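Local coordinates for protein Cap5O (Staphylococcus aureus, PDB 3OJO) that acts as a UDP-N-acetyl-mannosamine dehydrogenase that binds NAD and takes part in the biosynthesis of capsular polysaccharide, at residues I55-E59 against P60-E64; D113-L116 against P117-K121; F149-G152 against E153-L157; L270-P274 against Y275-A279. All blocks are in the same frame, centred on the assembly; numbering follows the deposited sequence.

In the fold
Four local turns, met in series along the chain, illustrate how a Rossmann-type dehydrogenase joins its helices and strands. Interactions 1, 2 and 3 belong to the NAD-binding domain. Interaction 1 leads into helix 62-71; interaction 2 closes helix 106-115 ahead of strand 124-127; interaction 3 turns the chain into strand 156-159, the neighbour of 124-127 in the mixed sheet. Interactions 2 and 3 touch, their centres 13 Å apart, and Lys121 forms a cation-pi pair with Phe149, so the entries to two adjacent strands pack together. Interaction 1 stands apart, centred 30 Å from interaction 2. Interaction 4, in the central domain, lies across the chain's centre from interaction 1 and packs at the subunit interface.

Interaction 1: residues I55-E59 against P60-E64; sequences ISIEE and PGLQE
Leu62 meets Ile55 and Ile57 with different parts of its side chain, while its amide closes the turn that begins at Glu59. CD1 of Ile55 lies 3.8 Å from CB of Leu62, and CD1 of Ile57 is 3.9 Å from CD2 of Leu62. With CG anti to the backbone N (chi1 -164°), Leu62 directs CD2 to the end of Ile57. The amide N of Leu62 donates to O of Glu59 at 3.2 Å, a fairly straight bond of 159° that spans three residues. Pro60 and Gly61 occupy the corners of this type II beta turn; Gly61, with its positive phi, is also the N-cap of the helix that follows. The Glu59 side chain, bent at chi2, slants across the Pro60 ring, its CD 4.0 Å from CD of Pro60. Both carboxylate oxygens are gripped elsewhere: OE1 accepts from the amide of Gly167 and OE2 from that of Ile169. Tyr21, an NAD-binding residue, reaches the Glu58 amide through its hydroxyl. Helix 23-32 backs the isoleucines through Leu24 and Pro25, so the turn ties the start of helix 62-71 to the nucleotide-binding part of the Rossmann domain.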
loop_
_atom_site.group_PDB
_atom_site.type_symbol
_atom_site.label_atom_id
_atom_site.label_comp_id
_atom_site.label_asym_id
_atom_site.label_seq_id
_atom_site.Cartn_x
_atom_site.Cartn_y
_atom_site.Cartn_z
ATOM N N ILE B 55 -2.617 40.222 6.372
ATOM C CA ILE B 55 -2.709 38.953 5.645
ATOM C C ILE B 55 -4.037 38.277 5.999
ATOM O O ILE B 55 -4.517 38.407 7.126
ATOM C CB ILE B 55 -1.498 37.993 5.824
ATOM C CG1 ILE B 55 -1.159 37.703 7.302
ATOM C CG2 ILE B 55 -0.301 38.452 5.019
ATOM C CD1 ILE B 55 -0.180 36.530 7.536
ATOM N N SER B 56 -4.642 37.595 5.012
ATOM C CA SER B 56 -5.921 36.907 5.149
ATOM C C SER B 56 -5.754 35.466 5.679
ATOM O O SER B 56 -6.754 34.793 5.922
ATOM C CB SER B 56 -6.648 36.912 3.811
ATOM O OG SER B 56 -5.829 36.331 2.810
ATOM N N ILE B 57 -4.507 34.994 5.854
ATOM C CA ILE B 57 -4.200 33.642 6.344
ATOM C C ILE B 57 -3.369 33.694 7.645
ATOM O O ILE B 57 -2.819 34.742 8.003
ATOM C CB ILE B 57 -3.570 32.696 5.248
ATOM C CG1 ILE B 57 -2.134 33.103 4.851
ATOM C CG2 ILE B 57 -4.465 32.555 4.027
ATOM C CD1 ILE B 57 -1.225 31.965 4.541
ATOM N N GLU B 58 -3.312 32.566 8.349
ATOM C CA GLU B 58 -2.568 32.400 9.586
ATOM C C GLU B 58 -1.269 31.645 9.250
ATOM O O GLU B 58 -1.289 30.448 8.947
ATOM C CB GLU B 58 -3.467 31.723 10.662
ATOM C CG GLU B 58 -2.843 30.705 11.616
ATOM C CD GLU B 58 -2.439 31.204 12.993
ATOM O OE1 GLU B 58 -3.318 31.713 13.729
ATOM O OE2 GLU B 58 -1.253 31.033 13.358
ATOM N N GLU B 59 -0.156 32.394 9.186
ATOM C CA GLU B 59 1.172 31.854 8.970
ATOM C C GLU B 59 2.195 32.761 9.681
ATOM O O GLU B 59 2.356 33.916 9.273
ATOM C CB GLU B 59 1.494 31.692 7.466
ATOM C CG GLU B 59 2.933 31.270 7.164
ATOM C CD GLU B 59 3.400 29.865 7.515
ATOM O OE1 GLU B 59 2.562 29.001 7.875
ATOM O OE2 GLU B 59 4.621 29.620 7.369
ATOM N N PRO B 60 2.922 32.241 10.709
ATOM C CA PRO B 60 3.949 33.053 11.397
ATOM C C PRO B 60 4.976 33.660 10.455
ATOM O O PRO B 60 5.476 32.985 9.554
ATOM C CB PRO B 60 4.689 32.041 12.263
ATOM C CG PRO B 60 4.166 30.689 11.914
ATOM C CD PRO B 60 2.819 30.898 11.312
ATOM N N GLY B 61 5.317 34.900 10.715
ATOM C CA GLY B 61 6.314 35.628 9.944
ATOM C C GLY B 61 5.880 36.186 8.610
ATOM O O GLY B 61 6.588 37.024 8.052
ATOM N N LEU B 62 4.715 35.749 8.090
ATOM C CA LEU B 62 4.227 36.183 6.777
ATOM C C LEU B 62 3.782 37.633 6.754
ATOM O O LEU B 62 4.086 38.340 5.786
ATOM C CB LEU B 62 3.154 35.229 6.207
ATOM C CG LEU B 62 2.848 35.352 4.702
ATOM C CD1 LEU B 62 3.967 34.761 3.846
ATOM C CD2 LEU B 62 1.499 34.702 4.344
ATOM N N GLN B 63 3.107 38.090 7.822
ATOM C CA GLN B 63 2.634 39.478 7.975
ATOM C C GLN B 63 3.768 40.485 7.743
ATOM O O GLN B 63 3.565 41.481 7.046
ATOM C CB GLN B 63 2.019 39.674 9.373
ATOM C CG GLN B 63 1.475 41.073 9.658
ATOM C CD GLN B 63 0.345 41.482 8.749
ATOM O OE1 GLN B 63 0.507 42.366 7.910
ATOM N NE2 GLN B 63 -0.820 40.857 8.906
ATOM N N GLU B 64 4.973 40.183 8.293
ATOM C CA GLU B 64 6.205 40.964 8.182
ATOM C C GLU B 64 6.670 41.048 6.735
ATOM O O GLU B 64 7.047 42.122 6.279
ATOM C CB GLU B 64 7.282 40.248 9.000
ATOM C CG GLU B 64 8.448 41.092 9.481
ATOM C CD GLU B 64 9.257 40.431 10.583
ATOM O OE1 GLU B 64 8.736 39.496 11.240
ATOM O OE2 GLU B 64 10.424 40.838 10.774
#

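Interaction 2: residues D113-L116 against P117-K121; sequences DSIL and PFLKK
Leu116, Pro117 and Leu119 carry most of this contact, a 3-10 turn by which helix 106-115 of the Rossmann domain runs out toward strand 124-127. Two successive backbone bonds, each spanning three residues, define it: the amide of Phe118 donates to O of Ile115 at 3.1 Å, and the amide of Leu119 to O of Leu116 at 3.2 Å. The second is the straighter, at 164°, although its donor stands well above the carbonyl plane. Proline has no amide hydrogen with which to continue the helical pattern; instead CD of Pro117 sits 3.5 Å from O of Asp113, and CB of Leu116 packs against that same ring carbon. Leu119 then folds back, its CD1 3.8 Å from CD2 of Leu116, the two side chains slanting across each other. CG of Leu119 lies beside its own backbone N (chi1 -78°), which keeps the isobutyl group under the turn and near Ile115, whose CG2 is a looser 4.3 Å from CD2 of Leu119. Phe87 and Ile125, from two strands of the sheet, line the inner side of Ile115 and Leu119, whereas Leu116 rests on Leu147. On the outer side the Phe118 ring turns its edge to the helix: the O of Ser114 lies in the ring plane, 3.2 Å from CE2 of Phe118.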
loop_
_atom_site.group_PDB
_atom_site.type_symbol
_atom_site.label_atom_id
_atom_site.label_comp_id
_atom_site.label_asym_id
_atom_site.label_seq_id
_atom_site.Cartn_x
_atom_site.Cartn_y
_atom_site.Cartn_z
ATOM N N ASP B 113 -11.845 30.883 -16.932
ATOM C CA ASP B 113 -12.721 31.806 -17.669
ATOM C C ASP B 113 -12.516 33.290 -17.334
ATOM O O ASP B 113 -12.787 34.137 -18.190
ATOM C CB ASP B 113 -14.199 31.428 -17.538
ATOM C CG ASP B 113 -14.608 30.160 -18.242
ATOM O OD1 ASP B 113 -15.527 29.477 -17.741
ATOM O OD2 ASP B 113 -14.012 29.846 -19.298
ATOM N N SER B 114 -12.041 33.605 -16.109
ATOM C CA SER B 114 -11.764 34.981 -15.647
ATOM C C SER B 114 -10.508 35.561 -16.316
ATOM O O SER B 114 -10.393 36.772 -16.502
ATOM C CB SER B 114 -11.600 35.008 -14.127
ATOM O OG SER B 114 -10.292 34.659 -13.695
ATOM N N ILE B 115 -9.579 34.668 -16.671
ATOM C CA ILE B 115 -8.272 34.908 -17.270
ATOM C C ILE B 115 -8.335 35.085 -18.801
ATOM O O ILE B 115 -7.598 35.903 -19.348
ATOM C CB ILE B 115 -7.388 33.718 -16.792
ATOM C CG1 ILE B 115 -6.583 34.104 -15.552
ATOM C CG2 ILE B 115 -6.566 32.981 -17.881
ATOM C CD1 ILE B 115 -5.879 32.926 -14.883
ATOM N N LEU B 116 -9.207 34.306 -19.475
ATOM C CA LEU B 116 -9.398 34.259 -20.926
ATOM C C LEU B 116 -9.474 35.613 -21.654
ATOM O O LEU B 116 -8.709 35.784 -22.609
ATOM C CB LEU B 116 -10.594 33.380 -21.304
ATOM C CG LEU B 116 -10.550 31.897 -20.982
ATOM C CD1 LEU B 116 -11.710 31.195 -21.623
ATOM C CD2 LEU B 116 -9.211 31.249 -21.380
ATOM N N PRO B 117 -10.338 36.596 -21.244
ATOM C CA PRO B 117 -10.375 37.886 -21.967
ATOM C C PRO B 117 -9.082 38.708 -21.941
ATOM O O PRO B 117 -8.947 39.642 -22.724
ATOM C CB PRO B 117 -11.507 38.651 -21.272
ATOM C CG PRO B 117 -12.277 37.647 -20.532
ATOM C CD PRO B 117 -11.317 36.592 -20.137
ATOM N N PHE B 118 -8.150 38.377 -21.046
ATOM C CA PHE B 118 -6.899 39.113 -20.882
ATOM C C PHE B 118 -5.708 38.453 -21.564
ATOM O O PHE B 118 -4.619 39.028 -21.572
ATOM C CB PHE B 118 -6.626 39.352 -19.387
ATOM C CG PHE B 118 -7.796 39.990 -18.672
ATOM C CD1 PHE B 118 -7.966 41.369 -18.674
ATOM C CD2 PHE B 118 -8.750 39.209 -18.030
ATOM C CE1 PHE B 118 -9.063 41.952 -18.042
ATOM C CE2 PHE B 118 -9.849 39.792 -17.402
ATOM C CZ PHE B 118 -9.994 41.159 -17.401
ATOM N N LEU B 119 -5.917 37.256 -22.145
ATOM C CA LEU B 119 -4.875 36.467 -22.792
ATOM C C LEU B 119 -4.272 37.086 -24.036
ATOM O O LEU B 119 -4.991 37.513 -24.936
ATOM C CB LEU B 119 -5.355 35.043 -23.093
ATOM C CG LEU B 119 -5.386 34.061 -21.922
ATOM C CD1 LEU B 119 -5.837 32.702 -22.387
ATOM C CD2 LEU B 119 -4.027 33.954 -21.258
ATOM N N LYS B 120 -2.939 37.108 -24.079
ATOM C CA LYS B 120 -2.135 37.632 -25.178
ATOM C C LYS B 120 -1.119 36.561 -25.586
ATOM O O LYS B 120 -0.802 35.684 -24.779
ATOM C CB LYS B 120 -1.394 38.926 -24.752
ATOM C CG LYS B 120 -2.243 39.988 -24.024
ATOM C CD LYS B 120 -3.041 40.896 -24.960
ATOM C CE LYS B 120 -3.810 41.968 -24.211
ATOM N NZ LYS B 120 -5.140 41.489 -23.729
ATOM N N LYS B 121 -0.617 36.616 -26.837
ATOM C CA LYS B 121 0.382 35.648 -27.298
ATOM C C LYS B 121 1.672 35.751 -26.465
ATOM O O LYS B 121 2.076 36.857 -26.092
ATOM C CB LYS B 121 0.640 35.786 -28.807
ATOM C CG LYS B 121 -0.475 35.164 -29.647
ATOM C CD LYS B 121 -0.272 35.318 -31.139
ATOM C CE LYS B 121 -1.211 34.434 -31.938
ATOM N NZ LYS B 121 -2.652 34.807 -31.777
#

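Interaction 3: residues F149-G152 against E153-L157; sequences FTIG and EDIYL
Thr150 is gripped from both ends of its backbone by the residues that follow. Its carbonyl takes two amides: N of Asp154 lies 2.8 Å from O of Thr150, approaching in the carbonyl plane, while N of Glu153 comes from well above that plane, 3.2 Å from O of Thr150. The Thr150 amide in turn points at the Asp154 carboxylate, where OD2 accepts at 2.8 Å; the bond is weak, bent to 124° at the hydrogen. A chi1 of -52° brings the carboxylate of Asp154 to the Thr150 amide. CB of Asp154, placed by the backbone, meets the edge of the Phe149 ring, 3.3 Å from CD1 of Phe149. Further round, the amide of Gly152 donates to O of Ile155 at 3.0 Å in a nearly straight bond (173°), the polar part of a single bridge between Ile151 and Ile155; the CA of Ile151 adds a CH...O contact to the same oxygen. Apolar groups fill in behind. CG1 of Ile151 touches CD1 of Ile155 at 3.8 Å and CD1 of Leu157 at 3.7 Å, while CG2 of Ile155 approaches the Phe149 ring obliquely. Beyond the turn, Tyr156 bonds by its backbone to Asn123 and Ile125. Ile151 and Gly152, the latter with positive phi, form the corners of a type II beta turn, here a tight reversal that feeds strand 156-159 into the parallel part of a Rossmann sheet.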
loop_
_atom_site.group_PDB
_atom_site.type_symbol
_atom_site.label_atom_id
_atom_site.label_comp_id
_atom_site.label_asym_id
_atom_site.label_seq_id
_atom_site.Cartn_x
_atom_site.Cartn_y
_atom_site.Cartn_z
ATOM N N PHE B 149 -5.393 30.388 -30.274
ATOM C CA PHE B 149 -4.173 29.903 -29.630
ATOM C C PHE B 149 -3.710 28.482 -29.955
ATOM O O PHE B 149 -4.532 27.587 -30.169
ATOM C CB PHE B 149 -4.233 30.119 -28.107
ATOM C CG PHE B 149 -4.071 31.547 -27.634
ATOM C CD1 PHE B 149 -2.821 32.160 -27.630
ATOM C CD2 PHE B 149 -5.159 32.266 -27.145
ATOM C CE1 PHE B 149 -2.668 33.482 -27.191
ATOM C CE2 PHE B 149 -5.003 33.587 -26.693
ATOM C CZ PHE B 149 -3.755 34.183 -26.714
ATOM N N THR B 150 -2.366 28.298 -29.962
ATOM C CA THR B 150 -1.640 27.049 -30.209
ATOM C C THR B 150 -0.708 26.823 -29.016
ATOM O O THR B 150 0.173 27.651 -28.749
ATOM C CB THR B 150 -0.957 27.083 -31.596
ATOM O OG1 THR B 150 -1.984 27.149 -32.588
ATOM C CG2 THR B 150 -0.077 25.862 -31.865
ATOM N N ILE B 151 -0.939 25.721 -28.288
ATOM C CA ILE B 151 -0.192 25.367 -27.069
ATOM C C ILE B 151 1.248 24.977 -27.401
ATOM O O ILE B 151 1.471 24.105 -28.244
ATOM C CB ILE B 151 -0.965 24.333 -26.187
ATOM C CG1 ILE B 151 -2.270 24.933 -25.608
ATOM C CG2 ILE B 151 -0.105 23.801 -25.028
ATOM C CD1 ILE B 151 -3.331 24.886 -26.291
ATOM N N GLY B 152 2.199 25.658 -26.761
ATOM C CA GLY B 152 3.624 25.446 -26.982
ATOM C C GLY B 152 4.196 26.414 -27.993
ATOM O O GLY B 152 5.419 26.485 -28.167
ATOM N N GLU B 153 3.304 27.185 -28.649
ATOM C CA GLU B 153 3.648 28.177 -29.662
ATOM C C GLU B 153 3.235 29.571 -29.205
ATOM O O GLU B 153 4.105 30.416 -28.967
ATOM C CB GLU B 153 3.002 27.808 -31.017
ATOM C CG GLU B 153 3.911 28.062 -32.207
ATOM C CD GLU B 153 3.610 27.224 -33.433
ATOM O OE1 GLU B 153 3.903 26.006 -33.403
ATOM O OE2 GLU B 153 3.231 27.815 -34.469
ATOM N N ASP B 154 1.909 29.799 -29.060
ATOM C CA ASP B 154 1.306 31.074 -28.654
ATOM C C ASP B 154 1.203 31.239 -27.122
ATOM O O ASP B 154 1.444 32.332 -26.615
ATOM C CB ASP B 154 -0.080 31.245 -29.295
ATOM C CG ASP B 154 -0.146 31.063 -30.795
ATOM O OD1 ASP B 154 0.703 31.636 -31.497
ATOM O OD2 ASP B 154 -1.090 30.413 -31.267
ATOM N N ILE B 155 0.799 30.172 -26.398
ATOM C CA ILE B 155 0.675 30.155 -24.929
ATOM C C ILE B 155 1.235 28.878 -24.314
ATOM O O ILE B 155 1.200 27.814 -24.939
ATOM C CB ILE B 155 -0.737 30.467 -24.380
ATOM C CG1 ILE B 155 -1.817 29.571 -24.977
ATOM C CG2 ILE B 155 -1.077 31.939 -24.408
ATOM C CD1 ILE B 155 -2.078 28.392 -24.093
ATOM N N TYR B 156 1.671 28.974 -23.059
ATOM C CA TYR B 156 2.259 27.836 -22.377
ATOM C C TYR B 156 1.414 27.338 -21.227
ATOM O O TYR B 156 1.007 28.128 -20.373
ATOM C CB TYR B 156 3.716 28.120 -21.991
ATOM C CG TYR B 156 4.511 28.653 -23.162
ATOM C CD1 TYR B 156 4.884 27.817 -24.215
ATOM C CD2 TYR B 156 4.818 30.006 -23.264
ATOM C CE1 TYR B 156 5.563 28.313 -25.328
ATOM C CE2 TYR B 156 5.502 30.513 -24.369
ATOM C CZ TYR B 156 5.870 29.663 -25.402
ATOM O OH TYR B 156 6.540 30.156 -26.499
ATOM N N LEU B 157 1.091 26.034 -21.255
ATOM C CA LEU B 157 0.269 25.384 -20.247
ATOM C C LEU B 157 1.104 24.466 -19.339
ATOM O O LEU B 157 1.621 23.447 -19.800
ATOM C CB LEU B 157 -0.882 24.606 -20.900
ATOM C CG LEU B 157 -1.988 25.351 -21.640
ATOM C CD1 LEU B 157 -3.101 24.381 -22.034
ATOM C CD2 LEU B 157 -2.574 26.479 -20.801
#

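Interaction 4: residues L270-P274 against Y275-A279; sequences LAVDP and YFIIA
Tyr275 begins the helical turn with its CB 3.9 Å from OD2 of Asp273, and its side chain then swings outward, leaving CD2 over the centre of the Phe276 ring. Phe276 takes the main polar contact: its amide donates to OD2 of Asp273 at 2.7 Å, a capping bond that is short but weak because the angle at the hydrogen is only 116°. Asp273 reaches it with CG held between its own backbone N and carbonyl carbon (chi1 77°). The same carboxylate meets the Phe276 ring at its edge, the two planes 62° apart. Ile277 comes next and turns back under the incoming loop. Its CG1 lies 3.3 Å from OD1 of Asp273, and its CD1 is 3.3 Å from O of Ala271 and 3.7 Å from CG1 of Val272, which it crosses at about a right angle. Ile278 covers another part of the loop, with CB 3.4 Å from O of Pro274 and CD1 3.6 Å from O of Asp273. At Ala279 the amide bonds back to O of Tyr275, an oxygen that also accepts from Ile278 N, within a weakly bonded helix that includes a wider pi-type turn. Leu239 and Ile235 of the second subunit pack on Asp273, Phe276 and Ile277. Ser102, which hydrogen-bonds the Val272 carbonyl, precedes Cys103, the disulfide partner of Cys269 just before this loop. What results is a helix start with a weak aspartate capping bond, in the central domain and against the partner subunit.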
loop_
_atom_site.group_PDB
_atom_site.type_symbol
_atom_site.label_atom_id
_atom_site.label_comp_id
_atom_site.label_asym_id
_atom_site.label_seq_id
_atom_site.Cartn_x
_atom_site.Cartn_y
_atom_site.Cartn_z
ATOM N N LEU B 270 -8.484 11.953 -4.680
ATOM C CA LEU B 270 -7.746 10.854 -5.313
ATOM C C LEU B 270 -7.566 10.830 -6.839
ATOM O O LEU B 270 -8.132 11.674 -7.538
ATOM C CB LEU B 270 -8.273 9.505 -4.804
ATOM C CG LEU B 270 -8.449 9.330 -3.318
ATOM C CD1 LEU B 270 -8.904 7.930 -3.019
ATOM C CD2 LEU B 270 -7.169 9.652 -2.543
ATOM N N ALA B 271 -6.769 9.834 -7.339
ATOM C CA ALA B 271 -6.415 9.547 -8.743
ATOM C C ALA B 271 -7.614 9.033 -9.587
ATOM O O ALA B 271 -7.501 8.065 -10.356
ATOM C CB ALA B 271 -5.243 8.563 -8.800
ATOM N N VAL B 272 -8.762 9.707 -9.452
ATOM C CA VAL B 272 -9.968 9.358 -10.188
ATOM C C VAL B 272 -10.578 10.572 -10.846
ATOM O O VAL B 272 -10.909 11.547 -10.166
ATOM C CB VAL B 272 -10.997 8.535 -9.370
ATOM C CG1 VAL B 272 -10.616 7.055 -9.330
ATOM C CG2 VAL B 272 -11.177 9.099 -7.959
ATOM N N ASP B 273 -10.675 10.539 -12.179
ATOM C CA ASP B 273 -11.326 11.613 -12.908
ATOM C C ASP B 273 -12.842 11.299 -12.881
ATOM O O ASP B 273 -13.227 10.130 -13.048
ATOM C CB ASP B 273 -10.751 11.791 -14.325
ATOM C CG ASP B 273 -11.203 10.767 -15.339
ATOM O OD1 ASP B 273 -10.519 9.733 -15.481
ATOM O OD2 ASP B 273 -12.238 11.004 -15.995
ATOM N N PRO B 274 -13.701 12.306 -12.574
ATOM C CA PRO B 274 -15.153 12.035 -12.473
ATOM C C PRO B 274 -15.774 11.266 -13.645
ATOM O O PRO B 274 -16.635 10.409 -13.428
ATOM C CB PRO B 274 -15.759 13.430 -12.296
ATOM C CG PRO B 274 -14.660 14.239 -11.672
ATOM C CD PRO B 274 -13.400 13.730 -12.309
ATOM N N TYR B 275 -15.293 11.529 -14.869
ATOM C CA TYR B 275 -15.801 10.888 -16.068
ATOM C C TYR B 275 -15.245 9.491 -16.406
ATOM O O TYR B 275 -15.859 8.506 -16.012
ATOM C CB TYR B 275 -15.818 11.861 -17.271
ATOM C CG TYR B 275 -16.448 11.273 -18.512
ATOM C CD1 TYR B 275 -17.818 11.026 -18.573
ATOM C CD2 TYR B 275 -15.674 10.929 -19.614
ATOM C CE1 TYR B 275 -18.397 10.434 -19.696
ATOM C CE2 TYR B 275 -16.239 10.333 -20.737
ATOM C CZ TYR B 275 -17.608 10.123 -20.792
ATOM O OH TYR B 275 -18.167 9.552 -21.910
ATOM N N PHE B 276 -14.130 9.411 -17.161
ATOM C CA PHE B 276 -13.503 8.185 -17.669
ATOM C C PHE B 276 -13.485 6.966 -16.742
ATOM O O PHE B 276 -13.985 5.908 -17.132
ATOM C CB PHE B 276 -12.084 8.456 -18.196
ATOM C CG PHE B 276 -11.971 9.389 -19.378
ATOM C CD1 PHE B 276 -12.048 8.905 -20.677
ATOM C CD2 PHE B 276 -11.712 10.743 -19.192
ATOM C CE1 PHE B 276 -11.920 9.764 -21.770
ATOM C CE2 PHE B 276 -11.578 11.602 -20.286
ATOM C CZ PHE B 276 -11.685 11.105 -21.566
ATOM N N ILE B 277 -12.908 7.107 -15.530
ATOM C CA ILE B 277 -12.746 5.993 -14.581
ATOM C C ILE B 277 -13.775 5.864 -13.435
ATOM O O ILE B 277 -13.478 5.247 -12.399
ATOM C CB ILE B 277 -11.264 5.790 -14.146
ATOM C CG1 ILE B 277 -10.682 7.096 -13.549
ATOM C CG2 ILE B 277 -10.425 5.245 -15.324
ATOM C CD1 ILE B 277 -9.431 6.961 -12.821
ATOM N N ILE B 278 -14.987 6.422 -13.638
ATOM C CA ILE B 278 -16.131 6.346 -12.713
ATOM C C ILE B 278 -17.393 6.153 -13.564
ATOM O O ILE B 278 -18.138 5.195 -13.347
ATOM C CB ILE B 278 -16.273 7.543 -11.710
ATOM C CG1 ILE B 278 -15.011 7.741 -10.841
ATOM C CG2 ILE B 278 -17.527 7.363 -10.819
ATOM C CD1 ILE B 278 -14.967 9.025 -10.068
ATOM N N ALA B 279 -17.622 7.070 -14.530
ATOM C CA ALA B 279 -18.761 7.040 -15.443
ATOM C C ALA B 279 -18.575 6.049 -16.604
ATOM O O ALA B 279 -19.571 5.501 -17.078
ATOM C CB ALA B 279 -19.038 8.436 -15.982
#